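Local coordinates for protein 2,3-dihydroxybenzoate-AMP ligase (Mycobacterium smegmatis, PDB 5KEI) that belongs to the ANL superfamily of AMP-binding enzymes, which join a large AMP-binding domain to a smaller C-terminal domain, at residues Y41-L47 / H227-Y232; H136-S141 / A219-I223; R158-R162 / D179-F183; T411-Y415 / F426-Y432. All coordinates share one frame; numbering follows the deposited sequence.

Contact 1: residues Y41-L47 / H227-Y232; sequences YWRDQLL and HQDYVY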
loop_
_atom_site.group_PDB
_atom_site.type_symbol
_atom_site.label_atom_id
_atom_site.label_comp_id
_atom_site.label_asym_id
_atom_site.label_seq_id
_atom_site.Cartn_x
_atom_site.Cartn_y
_atom_site.Cartn_z
ATOM N N TYR A 41 1.677 -16.816 13.472
ATOM C CA TYR A 41 1.656 -15.795 12.419
ATOM C C TYR A 41 3.086 -15.429 11.991
ATOM O O TYR A 41 3.443 -15.524 10.814
ATOM C CB TYR A 41 0.925 -14.540 12.889
ATOM C CG TYR A 41 -0.452 -14.782 13.454
ATOM C CD1 TYR A 41 -1.265 -15.786 12.960
ATOM C CD2 TYR A 41 -0.934 -14.010 14.508
ATOM C CE1 TYR A 41 -2.521 -16.012 13.497
ATOM C CE2 TYR A 41 -2.185 -14.227 15.048
ATOM C CZ TYR A 41 -2.978 -15.225 14.544
ATOM O OH TYR A 41 -4.243 -15.438 15.088
ATOM N N TRP A 42 3.890 -15.025 12.972
ATOM C CA TRP A 42 5.272 -14.588 12.781
ATOM C C TRP A 42 6.290 -15.729 12.885
ATOM O O TRP A 42 6.519 -16.256 13.973
ATOM C CB TRP A 42 5.605 -13.525 13.821
ATOM C CG TRP A 42 4.960 -12.197 13.583
ATOM C CD1 TRP A 42 3.846 -11.941 12.832
ATOM C CD2 TRP A 42 5.406 -10.932 14.077
ATOM N NE1 TRP A 42 3.572 -10.601 12.839
ATOM C CE2 TRP A 42 4.525 -9.951 13.590
ATOM C CE3 TRP A 42 6.486 -10.524 14.880
ATOM C CZ2 TRP A 42 4.660 -8.603 13.887
ATOM C CZ3 TRP A 42 6.627 -9.182 15.165
ATOM C CH2 TRP A 42 5.714 -8.237 14.671
ATOM N N ARG A 43 6.924 -16.087 11.772
ATOM C CA ARG A 43 7.736 -17.304 11.724
ATOM C C ARG A 43 9.247 -17.075 11.648
ATOM O O ARG A 43 9.999 -17.976 11.266
ATOM C CB ARG A 43 7.302 -18.157 10.541
ATOM C CG ARG A 43 5.862 -18.589 10.613
ATOM C CD ARG A 43 5.626 -19.538 11.773
ATOM N NE ARG A 43 5.724 -20.948 11.399
ATOM C CZ ARG A 43 4.685 -21.782 11.307
ATOM N NH1 ARG A 43 3.445 -21.367 11.553
ATOM N NH2 ARG A 43 4.887 -23.048 10.968
ATOM N N ASP A 44 9.677 -15.859 11.967
ATOM C CA ASP A 44 11.093 -15.551 12.183
ATOM C C ASP A 44 11.990 -15.667 10.950
ATOM O O ASP A 44 13.224 -15.609 11.071
ATOM C CB ASP A 44 11.646 -16.454 13.293
ATOM C CG ASP A 44 10.861 -16.330 14.581
ATOM O OD1 ASP A 44 10.538 -15.185 14.982
ATOM O OD2 ASP A 44 10.548 -17.377 15.182
ATOM N N GLN A 45 11.386 -15.841 9.779
ATOM C CA GLN A 45 12.150 -15.962 8.547
ATOM C C GLN A 45 12.069 -14.692 7.677
ATOM O O GLN A 45 11.022 -14.014 7.605
ATOM C CB GLN A 45 11.681 -17.180 7.757
ATOM C CG GLN A 45 11.812 -18.514 8.514
ATOM C CD GLN A 45 13.260 -18.880 8.826
ATOM O OE1 GLN A 45 14.131 -18.831 7.950
ATOM N NE2 GLN A 45 13.521 -19.251 10.080
ATOM N N LEU A 46 13.189 -14.373 7.033
ATOM C CA LEU A 46 13.317 -13.155 6.248
ATOM C C LEU A 46 12.490 -13.263 4.988
ATOM O O LEU A 46 12.299 -14.367 4.485
ATOM C CB LEU A 46 14.780 -12.887 5.884
ATOM C CG LEU A 46 15.787 -12.488 6.979
ATOM C CD1 LEU A 46 17.084 -12.087 6.314
ATOM C CD2 LEU A 46 15.290 -11.370 7.886
ATOM N N LEU A 47 12.047 -12.120 4.459
ATOM C CA LEU A 47 11.208 -12.105 3.271
ATOM C C LEU A 47 11.824 -12.898 2.117
ATOM O O LEU A 47 11.115 -13.646 1.441
ATOM C CB LEU A 47 10.919 -10.661 2.820
ATOM C CG LEU A 47 9.912 -10.425 1.686
ATOM C CD1 LEU A 47 8.674 -11.318 1.824
ATOM C CD2 LEU A 47 9.488 -8.942 1.617
ATOM N N HIS A 227 9.519 -8.068 7.853
ATOM C CA HIS A 227 9.674 -9.423 7.329
ATOM C C HIS A 227 8.596 -10.318 7.926
ATOM O O HIS A 227 7.920 -11.061 7.208
ATOM C CB HIS A 227 11.063 -9.996 7.650
ATOM C CG HIS A 227 12.199 -9.258 7.014
ATOM N ND1 HIS A 227 12.714 -9.600 5.776
ATOM C CD2 HIS A 227 12.954 -8.225 7.455
ATOM C CE1 HIS A 227 13.714 -8.797 5.478
ATOM N NE2 HIS A 227 13.885 -7.950 6.482
ATOM N N GLN A 228 8.438 -10.219 9.243
ATOM C CA GLN A 228 7.491 -11.049 9.972
ATOM C C GLN A 228 6.085 -10.928 9.383
ATOM O O GLN A 228 5.417 -11.944 9.122
ATOM C CB GLN A 228 7.469 -10.667 11.458
ATOM C CG GLN A 228 8.755 -10.984 12.280
ATOM C CD GLN A 228 8.869 -12.466 12.695
ATOM O OE1 GLN A 228 8.363 -13.347 12.009
ATOM N NE2 GLN A 228 9.525 -12.729 13.834
ATOM N N ASP A 229 5.625 -9.691 9.162
ATOM C CA ASP A 229 4.211 -9.528 8.901
ATOM C C ASP A 229 3.924 -9.693 7.419
ATOM O O ASP A 229 2.825 -10.106 7.048
ATOM C CB ASP A 229 3.646 -8.193 9.410
ATOM C CG ASP A 229 4.117 -6.988 8.626
ATOM O OD1 ASP A 229 5.157 -6.413 8.953
ATOM O OD2 ASP A 229 3.463 -6.661 7.611
ATOM N N TYR A 230 4.920 -9.442 6.574
ATOM C CA TYR A 230 4.703 -9.516 5.132
ATOM C C TYR A 230 4.745 -10.981 4.664
ATOM O O TYR A 230 3.969 -11.380 3.793
ATOM C CB TYR A 230 5.720 -8.628 4.373
ATOM C CG TYR A 230 5.079 -8.084 3.110
ATOM C CD1 TYR A 230 3.904 -7.334 3.240
ATOM C CD2 TYR A 230 5.646 -8.185 1.845
ATOM C CE1 TYR A 230 3.261 -6.782 2.176
ATOM C CE2 TYR A 230 4.985 -7.591 0.720
ATOM C CZ TYR A 230 3.785 -6.895 0.918
ATOM O OH TYR A 230 3.060 -6.291 -0.082
ATOM N N VAL A 231 5.607 -11.790 5.274
ATOM C CA VAL A 231 5.609 -13.220 4.977
ATOM C C VAL A 231 4.297 -13.827 5.470
ATOM O O VAL A 231 3.636 -14.580 4.748
ATOM C CB VAL A 231 6.799 -13.927 5.615
ATOM C CG1 VAL A 231 6.692 -15.467 5.444
ATOM C CG2 VAL A 231 8.097 -13.387 5.008
ATOM N N TYR A 232 3.898 -13.466 6.685
ATOM C CA TYR A 232 2.579 -13.875 7.161
ATOM C C TYR A 232 1.415 -13.414 6.258
ATOM O O TYR A 232 0.490 -14.183 6.008
ATOM C CB TYR A 232 2.334 -13.382 8.599
ATOM C CG TYR A 232 0.931 -13.668 9.134
ATOM C CD1 TYR A 232 0.400 -14.963 9.127
ATOM C CD2 TYR A 232 0.116 -12.639 9.589
ATOM C CE1 TYR A 232 -0.900 -15.229 9.596
ATOM C CE2 TYR A 232 -1.172 -12.890 10.049
ATOM C CZ TYR A 232 -1.682 -14.185 10.048
ATOM O OH TYR A 232 -2.964 -14.426 10.513
HETATM O O HOH W 1 6.144 -14.803 9.204
#
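Tyr41 and Tyr232 lie side by side and point the same way, with Tyr41 CB over the centre of the Tyr232 ring, 3.6 Å from its centroid. The two ring planes are 33° apart, an oblique pair. Their hydroxyls bond elsewhere, Tyr41 to Asp383 and Tyr232 to Ser381. One helical turn back, Gln228 crosses the Trp42 indole at about a right angle, its CB lying over one face at 3.6 Å from the five-membered-ring centroid. A bend at chi2 (-79°) then turns the amide along the loop, where both of its polar atoms are used: Asp44 N gives a hydrogen bond to Gln228 OE1 (2.8 Å), and Gln228 NE2 gives one to Asp44 OD1 (2.9 Å). Asp44 has a second partner in Arg37. The contact thus lays the irregular connection between helices 30-38 and 49-57 across the first turns of helix 227-240, which directly follows an edge strand of the AMP-binding domain. One water joins the carbonyls of Tyr41 and Gln228 to Arg43 N. At the start of the helix, Leu47 N donates a hydrogen bond to His227 ND1 in the imidazole plane, 2.9 Å long and almost straight at 177°. Leu46 CD2 sits over one face of the same ring, 3.7 Å from its centroid, while Leu47 CD1 slides past Val231 CG2 at 3.8 Å.

Contact 2: residues H136-S141 / A219-I223; sequences HFAEVS and APKLI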
loop_
_atom_site.group_PDB
_atom_site.type_symbol
_atom_site.label_atom_id
_atom_site.label_comp_id
_atom_site.label_asym_id
_atom_site.label_seq_id
_atom_site.Cartn_x
_atom_site.Cartn_y
_atom_site.Cartn_z
ATOM N N HIS A 136 9.609 13.189 -3.275
ATOM C CA HIS A 136 9.164 13.088 -1.893
ATOM C C HIS A 136 9.491 11.713 -1.290
ATOM O O HIS A 136 9.916 11.637 -0.139
ATOM C CB HIS A 136 7.664 13.380 -1.813
ATOM C CG HIS A 136 7.080 13.190 -0.447
ATOM N ND1 HIS A 136 7.299 14.079 0.587
ATOM C CD2 HIS A 136 6.268 12.232 0.043
ATOM C CE1 HIS A 136 6.655 13.662 1.659
ATOM N NE2 HIS A 136 6.018 12.544 1.363
ATOM N N PHE A 137 9.311 10.634 -2.060
ATOM C CA PHE A 137 9.706 9.289 -1.591
ATOM C C PHE A 137 11.214 9.210 -1.269
ATOM O O PHE A 137 11.593 8.709 -0.214
ATOM C CB PHE A 137 9.331 8.199 -2.611
ATOM C CG PHE A 137 7.842 8.034 -2.806
ATOM C CD1 PHE A 137 6.953 8.441 -1.828
ATOM C CD2 PHE A 137 7.337 7.487 -3.970
ATOM C CE1 PHE A 137 5.579 8.309 -2.010
ATOM C CE2 PHE A 137 5.972 7.349 -4.162
ATOM C CZ PHE A 137 5.091 7.766 -3.175
ATOM N N ALA A 138 12.059 9.722 -2.165
ATOM C CA ALA A 138 13.513 9.763 -1.941
ATOM C C ALA A 138 13.872 10.468 -0.639
ATOM O O ALA A 138 14.691 9.973 0.143
ATOM C CB ALA A 138 14.219 10.453 -3.110
ATOM N N GLU A 139 13.257 11.631 -0.428
ATOM C CA GLU A 139 13.418 12.397 0.801
ATOM C C GLU A 139 12.970 11.637 2.049
ATOM O O GLU A 139 13.666 11.647 3.063
ATOM C CB GLU A 139 12.645 13.716 0.701
ATOM C CG GLU A 139 13.366 14.910 1.302
ATOM C CD GLU A 139 13.101 16.204 0.536
ATOM O OE1 GLU A 139 11.967 16.400 0.031
ATOM O OE2 GLU A 139 14.041 17.025 0.435
ATOM N N VAL A 140 11.815 10.981 1.984
ATOM C CA VAL A 140 11.290 10.296 3.164
ATOM C C VAL A 140 12.130 9.043 3.488
ATOM O O VAL A 140 12.409 8.755 4.656
ATOM C CB VAL A 140 9.795 9.924 2.979
ATOM C CG1 VAL A 140 9.290 9.085 4.150
ATOM C CG2 VAL A 140 8.938 11.186 2.840
ATOM N N SER A 141 12.567 8.333 2.449
ATOM C CA SER A 141 13.257 7.057 2.618
ATOM C C SER A 141 14.779 7.164 2.714
ATOM O O SER A 141 15.441 6.169 3.025
ATOM C CB SER A 141 12.910 6.105 1.463
ATOM O OG SER A 141 13.268 6.660 0.208
ATOM N N ALA A 219 0.498 14.549 0.717
ATOM C CA ALA A 219 1.747 13.893 0.347
ATOM C C ALA A 219 1.556 12.389 0.540
ATOM O O ALA A 219 1.059 11.961 1.585
ATOM C CB ALA A 219 2.912 14.413 1.186
ATOM N N PRO A 220 1.904 11.580 -0.475
ATOM C CA PRO A 220 1.789 10.135 -0.262
ATOM C C PRO A 220 2.739 9.690 0.849
ATOM O O PRO A 220 3.769 10.324 1.082
ATOM C CB PRO A 220 2.189 9.538 -1.620
ATOM C CG PRO A 220 2.004 10.638 -2.603
ATOM C CD PRO A 220 2.337 11.900 -1.846
ATOM N N LYS A 221 2.385 8.623 1.547
ATOM C CA LYS A 221 3.190 8.170 2.670
ATOM C C LYS A 221 3.829 6.823 2.362
ATOM O O LYS A 221 3.412 6.134 1.428
ATOM C CB LYS A 221 2.339 8.110 3.941
ATOM C CG LYS A 221 1.900 9.494 4.422
ATOM C CD LYS A 221 0.697 9.431 5.349
ATOM C CE LYS A 221 -0.507 10.160 4.736
ATOM N NZ LYS A 221 -1.685 10.174 5.654
ATOM N N LEU A 222 4.869 6.482 3.119
ATOM C CA LEU A 222 5.516 5.187 2.996
ATOM C C LEU A 222 5.138 4.292 4.178
ATOM O O LEU A 222 5.130 4.707 5.340
ATOM C CB LEU A 222 7.043 5.334 2.893
ATOM C CG LEU A 222 7.536 6.138 1.689
ATOM C CD1 LEU A 222 9.045 6.328 1.700
ATOM C CD2 LEU A 222 7.065 5.501 0.384
ATOM N N ILE A 223 4.824 3.049 3.854
ATOM C CA ILE A 223 4.336 2.094 4.830
ATOM C C ILE A 223 5.364 1.003 5.029
ATOM O O ILE A 223 5.676 0.264 4.082
ATOM C CB ILE A 223 2.993 1.480 4.366
ATOM C CG1 ILE A 223 1.915 2.569 4.309
ATOM C CG2 ILE A 223 2.570 0.358 5.284
ATOM C CD1 ILE A 223 0.723 2.219 3.440
#
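The carbonyl oxygen of Phe137, whose ring packs against Leu222 and Pro220, is gripped by two donors from one residue. Ser141 N reaches Phe137 O at 2.9 Å as the regular helical bond, and Ser141 OG adds a shorter one of 2.7 Å to Phe137 O from above the carbonyl plane. The serine torsion explains the second bond: with OG set between the backbone N and the carbonyl carbon (chi1 59°), the hydroxyl folds back along the helix. The two methyls of Leu222 divide the helix surface between them. CD1 touches Val140 CG1 at 3.7 Å and lies 3.9 Å from Ser141 CB, whereas CD2 lies obliquely on the Phe137 ring, 3.7 Å from CD1 of that ring. Farther along, Pro220 CB comes to the edge of the Phe137 ring, 3.6 Å from CE1. These contacts pack helix 131-141 against strand 222-226, an outermost strand of its sheet, and against the residues leading into it, which end the glycine-rich signature loop of the family. His136 lies at the other end of the contact: its imidazole is sandwiched between Val140 CG2 on one face and Ala219 CB on the other, although Ala219 is poorly ordered. At its edge, His136 NE2 makes a weak bond to Pro220 O, 3.2 Å long and bent to 120°. The chemistry therefore implies a junction held mainly by apolar fit, with the shortest polar bonds spent inside the helix and little directional linkage between the segments.

Contact 3: residues R158-R162 / D179-F183; sequences RDLAR and DAAEF
The Phe183 ring presents its edge to the helix: Arg162 CG approaches near the ring plane, 3.5 Å from CZ, and Ala161 CB comes obliquely to the same CZ at 3.9 Å. Over one face of this ring, Glu182 CG sits above the centre. The Arg162 guanidinium has Arg158 O above one face, while its edges receive carboxylates, Glu182 from the loop and Asp159 from its own helix. Arg162 NH2 forms a 3.4 Å salt bridge with Asp159 OD2, and a bridge from Arg162 NH1 to Glu182 OE2 completes the network, although its modelled 2.4 Å is too short to be trusted. Arg158 is different. Asp179 O lies over the face of its guanidinium, 2.9 Å from NH1, where no N-H points at it, and the carboxylate stays beyond salt-bridge range. A type II' turn from Ala180 to Phe183, closed by Phe183 N to Ala180 O, sets Glu182 and Phe183 beside helix 158-167, in a loop between two strands of the sheet. At this surface, the modelled position of Glu182 may owe something to a crystal neighbour it touches, so its ion pair is less certain than the aromatic-edge packing.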
loop_
_atom_site.group_PDB
_atom_site.type_symbol
_atom_site.label_atom_id
_atom_site.label_comp_id
_atom_site.label_asym_id
_atom_site.label_seq_id
_atom_site.Cartn_x
_atom_site.Cartn_y
_atom_site.Cartn_z
ATOM N N ARG A 158 14.359 8.364 -17.937
ATOM C CA ARG A 158 15.727 8.815 -17.765
ATOM C C ARG A 158 15.791 10.299 -17.404
ATOM O O ARG A 158 16.605 10.684 -16.571
ATOM C CB ARG A 158 16.547 8.522 -19.023
ATOM C CG ARG A 158 15.954 9.083 -20.309
ATOM C CD ARG A 158 16.473 8.309 -21.505
ATOM N NE ARG A 158 16.066 6.910 -21.448
ATOM C CZ ARG A 158 16.567 5.956 -22.224
ATOM N NH1 ARG A 158 16.133 4.707 -22.110
ATOM N NH2 ARG A 158 17.510 6.251 -23.109
ATOM N N ASP A 159 14.935 11.129 -18.004
ATOM C CA ASP A 159 14.889 12.559 -17.658
ATOM C C ASP A 159 14.423 12.745 -16.226
ATOM O O ASP A 159 14.753 13.740 -15.565
ATOM C CB ASP A 159 13.957 13.337 -18.591
ATOM C CG ASP A 159 14.483 13.421 -20.002
ATOM O OD1 ASP A 159 15.123 14.447 -20.340
ATOM O OD2 ASP A 159 14.249 12.464 -20.775
ATOM N N LEU A 160 13.626 11.779 -15.782
ATOM C CA LEU A 160 13.123 11.697 -14.421
ATOM C C LEU A 160 14.249 11.429 -13.441
ATOM O O LEU A 160 14.384 12.109 -12.424
ATOM C CB LEU A 160 12.071 10.592 -14.321
ATOM C CG LEU A 160 11.800 10.057 -12.925
ATOM C CD1 LEU A 160 11.029 11.078 -12.110
ATOM C CD2 LEU A 160 11.054 8.736 -13.012
ATOM N N ALA A 161 15.053 10.424 -13.752
ATOM C CA ALA A 161 16.183 10.083 -12.908
ATOM C C ALA A 161 17.146 11.271 -12.797
ATOM O O ALA A 161 17.681 11.541 -11.717
ATOM C CB ALA A 161 16.895 8.852 -13.453
ATOM N N ARG A 162 17.335 11.986 -13.908
ATOM C CA ARG A 162 18.257 13.119 -13.965
ATOM C C ARG A 162 17.805 14.248 -13.047
ATOM O O ARG A 162 18.601 14.779 -12.274
ATOM C CB ARG A 162 18.422 13.624 -15.410
ATOM C CG ARG A 162 19.321 12.721 -16.269
ATOM C CD ARG A 162 19.678 13.317 -17.622
ATOM N NE ARG A 162 18.633 13.102 -18.616
ATOM C CZ ARG A 162 18.659 12.153 -19.551
ATOM N NH1 ARG A 162 19.683 11.310 -19.637
ATOM N NH2 ARG A 162 17.652 12.047 -20.405
ATOM N N ASP A 179 17.974 1.054 -22.043
ATOM C CA ASP A 179 18.992 2.007 -22.484
ATOM C C ASP A 179 19.390 2.915 -21.336
ATOM O O ASP A 179 18.681 3.879 -21.038
ATOM C CB ASP A 179 18.495 2.865 -23.656
ATOM C CG ASP A 179 18.121 2.040 -24.877
ATOM O OD1 ASP A 179 18.705 0.949 -25.049
ATOM O OD2 ASP A 179 17.257 2.494 -25.671
ATOM N N ALA A 180 20.532 2.618 -20.716
ATOM C CA ALA A 180 20.955 3.310 -19.498
ATOM C C ALA A 180 21.362 4.772 -19.713
ATOM O O ALA A 180 21.274 5.571 -18.777
ATOM C CB ALA A 180 22.094 2.556 -18.845
ATOM N N ALA A 181 21.786 5.117 -20.932
ATOM C CA ALA A 181 22.451 6.404 -21.203
ATOM C C ALA A 181 23.637 6.615 -20.235
ATOM O O ALA A 181 24.555 5.784 -20.176
ATOM C CB ALA A 181 21.451 7.570 -21.114
ATOM N N GLU A 182 23.601 7.700 -19.461
ATOM C CA GLU A 182 24.708 8.057 -18.546
ATOM C C GLU A 182 24.732 7.198 -17.282
ATOM O O GLU A 182 25.692 7.229 -16.521
ATOM C CB GLU A 182 24.584 9.517 -18.140
ATOM C CG GLU A 182 23.192 9.749 -17.596
ATOM C CD GLU A 182 22.526 10.969 -18.141
ATOM O OE1 GLU A 182 22.561 12.019 -17.472
ATOM O OE2 GLU A 182 21.971 10.876 -19.257
ATOM N N PHE A 183 23.654 6.448 -17.059
ATOM C CA PHE A 183 23.489 5.696 -15.828
ATOM C C PHE A 183 23.954 4.265 -15.971
ATOM O O PHE A 183 24.516 3.893 -16.999
ATOM C CB PHE A 183 22.032 5.717 -15.385
ATOM C CG PHE A 183 21.460 7.087 -15.272
ATOM C CD1 PHE A 183 21.834 7.920 -14.235
ATOM C CD2 PHE A 183 20.532 7.543 -16.195
ATOM C CE1 PHE A 183 21.295 9.186 -14.117
ATOM C CE2 PHE A 183 19.985 8.813 -16.082
ATOM C CZ PHE A 183 20.367 9.636 -15.043
#

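Contact 4: residues T411-Y415 / F426-Y432; sequences TLNGY and FSPDGFY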
loop_
_atom_site.group_PDB
_atom_site.type_symbol
_atom_site.label_atom_id
_atom_site.label_comp_id
_atom_site.label_asym_id
_atom_site.label_seq_id
_atom_site.Cartn_x
_atom_site.Cartn_y
_atom_site.Cartn_z
ATOM N N THR A 411 -0.627 -5.038 10.519
ATOM C CA THR A 411 -1.046 -3.643 10.361
ATOM C C THR A 411 -0.022 -2.698 10.996
ATOM O O THR A 411 0.401 -2.901 12.136
ATOM C CB THR A 411 -2.451 -3.396 10.979
ATOM O OG1 THR A 411 -3.442 -4.078 10.196
ATOM C CG2 THR A 411 -2.786 -1.899 11.000
ATOM N N LEU A 412 0.382 -1.668 10.258
ATOM C CA LEU A 412 1.479 -0.810 10.693
ATOM C C LEU A 412 1.151 -0.033 11.966
ATOM O O LEU A 412 -0.011 0.205 12.289
ATOM C CB LEU A 412 1.871 0.159 9.581
ATOM C CG LEU A 412 1.171 1.514 9.537
ATOM C CD1 LEU A 412 1.819 2.384 8.478
ATOM C CD2 LEU A 412 -0.312 1.359 9.266
ATOM N N ASN A 413 2.198 0.341 12.688
ATOM C CA ASN A 413 2.071 1.064 13.941
ATOM C C ASN A 413 2.504 2.519 13.769
ATOM O O ASN A 413 2.376 3.330 14.674
ATOM C CB ASN A 413 2.888 0.361 15.010
ATOM C CG ASN A 413 2.499 -1.088 15.155
ATOM O OD1 ASN A 413 1.505 -1.397 15.806
ATOM N ND2 ASN A 413 3.263 -1.987 14.532
ATOM N N GLY A 414 3.008 2.826 12.580
ATOM C CA GLY A 414 3.242 4.186 12.146
ATOM C C GLY A 414 3.746 4.185 10.715
ATOM O O GLY A 414 4.328 3.204 10.255
ATOM N N TYR A 415 3.515 5.276 9.993
ATOM C CA TYR A 415 4.149 5.464 8.703
ATOM C C TYR A 415 5.651 5.658 8.887
ATOM O O TYR A 415 6.119 5.975 9.990
ATOM C CB TYR A 415 3.538 6.654 7.976
ATOM C CG TYR A 415 2.127 6.409 7.523
ATOM C CD1 TYR A 415 1.064 7.017 8.166
ATOM C CD2 TYR A 415 1.854 5.563 6.453
ATOM C CE1 TYR A 415 -0.220 6.800 7.768
ATOM C CE2 TYR A 415 0.552 5.345 6.032
ATOM C CZ TYR A 415 -0.484 5.971 6.704
ATOM O OH TYR A 415 -1.796 5.782 6.325
ATOM N N PHE A 426 -3.159 7.827 13.886
ATOM C CA PHE A 426 -3.334 6.698 14.793
ATOM C C PHE A 426 -3.999 7.061 16.125
ATOM O O PHE A 426 -3.663 8.064 16.754
ATOM C CB PHE A 426 -1.976 6.020 15.084
ATOM C CG PHE A 426 -1.336 5.385 13.874
ATOM C CD1 PHE A 426 -0.501 6.117 13.051
ATOM C CD2 PHE A 426 -1.570 4.066 13.565
ATOM C CE1 PHE A 426 0.080 5.535 11.930
ATOM C CE2 PHE A 426 -0.992 3.482 12.444
ATOM C CZ PHE A 426 -0.172 4.217 11.627
ATOM N N SER A 427 -4.958 6.222 16.511
ATOM C CA SER A 427 -5.445 6.038 17.881
ATOM C C SER A 427 -4.344 6.084 18.967
ATOM O O SER A 427 -3.196 5.710 18.721
ATOM C CB SER A 427 -6.190 4.685 17.921
ATOM O OG SER A 427 -6.433 4.195 19.220
ATOM N N PRO A 428 -4.683 6.550 20.182
ATOM C CA PRO A 428 -3.688 6.487 21.267
ATOM C C PRO A 428 -3.337 5.040 21.639
ATOM O O PRO A 428 -2.217 4.775 22.067
ATOM C CB PRO A 428 -4.385 7.201 22.434
ATOM C CG PRO A 428 -5.451 8.046 21.795
ATOM C CD PRO A 428 -5.902 7.275 20.586
ATOM N N ASP A 429 -4.296 4.128 21.471
ATOM C CA ASP A 429 -4.077 2.697 21.693
ATOM C C ASP A 429 -3.204 2.077 20.624
ATOM O O ASP A 429 -2.662 0.987 20.816
ATOM C CB ASP A 429 -5.398 1.933 21.724
ATOM C CG ASP A 429 -6.216 2.235 22.946
ATOM O OD1 ASP A 429 -5.639 2.692 23.961
ATOM O OD2 ASP A 429 -7.441 2.010 22.888
ATOM N N GLY A 430 -3.104 2.752 19.483
ATOM C CA GLY A 430 -2.323 2.242 18.373
ATOM C C GLY A 430 -3.148 1.575 17.282
ATOM O O GLY A 430 -2.628 0.746 16.547
ATOM N N PHE A 431 -4.429 1.925 17.188
ATOM C CA PHE A 431 -5.252 1.525 16.051
ATOM C C PHE A 431 -5.039 2.500 14.892
ATOM O O PHE A 431 -4.994 3.719 15.094
ATOM C CB PHE A 431 -6.740 1.476 16.427
ATOM C CG PHE A 431 -7.135 0.261 17.242
ATOM C CD1 PHE A 431 -6.866 0.196 18.594
ATOM C CD2 PHE A 431 -7.790 -0.812 16.648
ATOM C CE1 PHE A 431 -7.238 -0.912 19.335
ATOM C CE2 PHE A 431 -8.163 -1.924 17.386
ATOM C CZ PHE A 431 -7.883 -1.967 18.727
ATOM N N TYR A 432 -4.896 1.966 13.682
ATOM C CA TYR A 432 -4.838 2.810 12.493
ATOM C C TYR A 432 -6.244 3.276 12.118
ATOM O O TYR A 432 -7.155 2.461 12.063
ATOM C CB TYR A 432 -4.197 2.052 11.327
ATOM C CG TYR A 432 -4.371 2.756 10.015
ATOM C CD1 TYR A 432 -3.820 4.021 9.805
ATOM C CD2 TYR A 432 -5.080 2.170 8.975
ATOM C CE1 TYR A 432 -3.981 4.678 8.601
ATOM C CE2 TYR A 432 -5.244 2.825 7.756
ATOM C CZ TYR A 432 -4.697 4.078 7.578
ATOM O OH TYR A 432 -4.869 4.745 6.377
#
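The Phe426 ring is the main bump, and the bent backbone of Leu412, Asn413 and Gly414 forms the hollow that takes it. Its CE1 fits against Gly414 CA at 3.4 Å, and its CE2 comes equally close to Leu412 O, also 3.4 Å. Between these two points the Asn413 carbonyl covers one face, with Asn413 O 3.9 Å above the plane and over the ring centre. Leu412 closes the rim: its CG lies in the ring plane at the edge, 3.7 Å from Phe426 CZ, and the two side chains cross at about a right angle. CB of Phe426 points toward the loop, and CG, anti to the carbonyl carbon (chi1 -65°), then sets the ring over Asn413 and Gly414. Leu412 CD2 only grazes the second ring, 4.4 Å from Tyr432 CG. Beyond it, Tyr415 crosses Tyr432 obliquely, Tyr415 OH standing 3.3 Å from Tyr432 CE1; that hydroxyl is hydrogen-bonded to Glu357. Thr411 CG2 completes the fit, 4.2 Å from Tyr432 CB. The two loops flank helix 419-425 along the chain, whose Asn422 bonds to Tyr415 N, and Tyr432 opens strand 432-440, pairing with strand 402-407 in the antiparallel four-stranded sheet, while Leu412 and Tyr415 lean on strand 222-226.

How the contacts relate
Along the chain, contact 3 is nested within the loop closed by contact 2, which is itself nested within that of contact 1; contact 4 follows all three. Contacts 2 and 3 pack helices beside the two outermost strands of the seven-stranded mixed sheet, 222-226 and 184-185, their centres about 22 Å apart. Contact 1 continues from contact 2 where strand 222-226 runs into helix 227-240. Contact 4 reaches back to contact 2: Tyr415 CE2 packs 3.5 Å from Ile223 CG1, joining the loops beside the four-stranded sheet to the edge strand. Strand 222-226 thus links contacts 1, 2 and 4. Contacts 3 and 4, with centres about 39 Å apart, fall on opposite sides of the chain's centre.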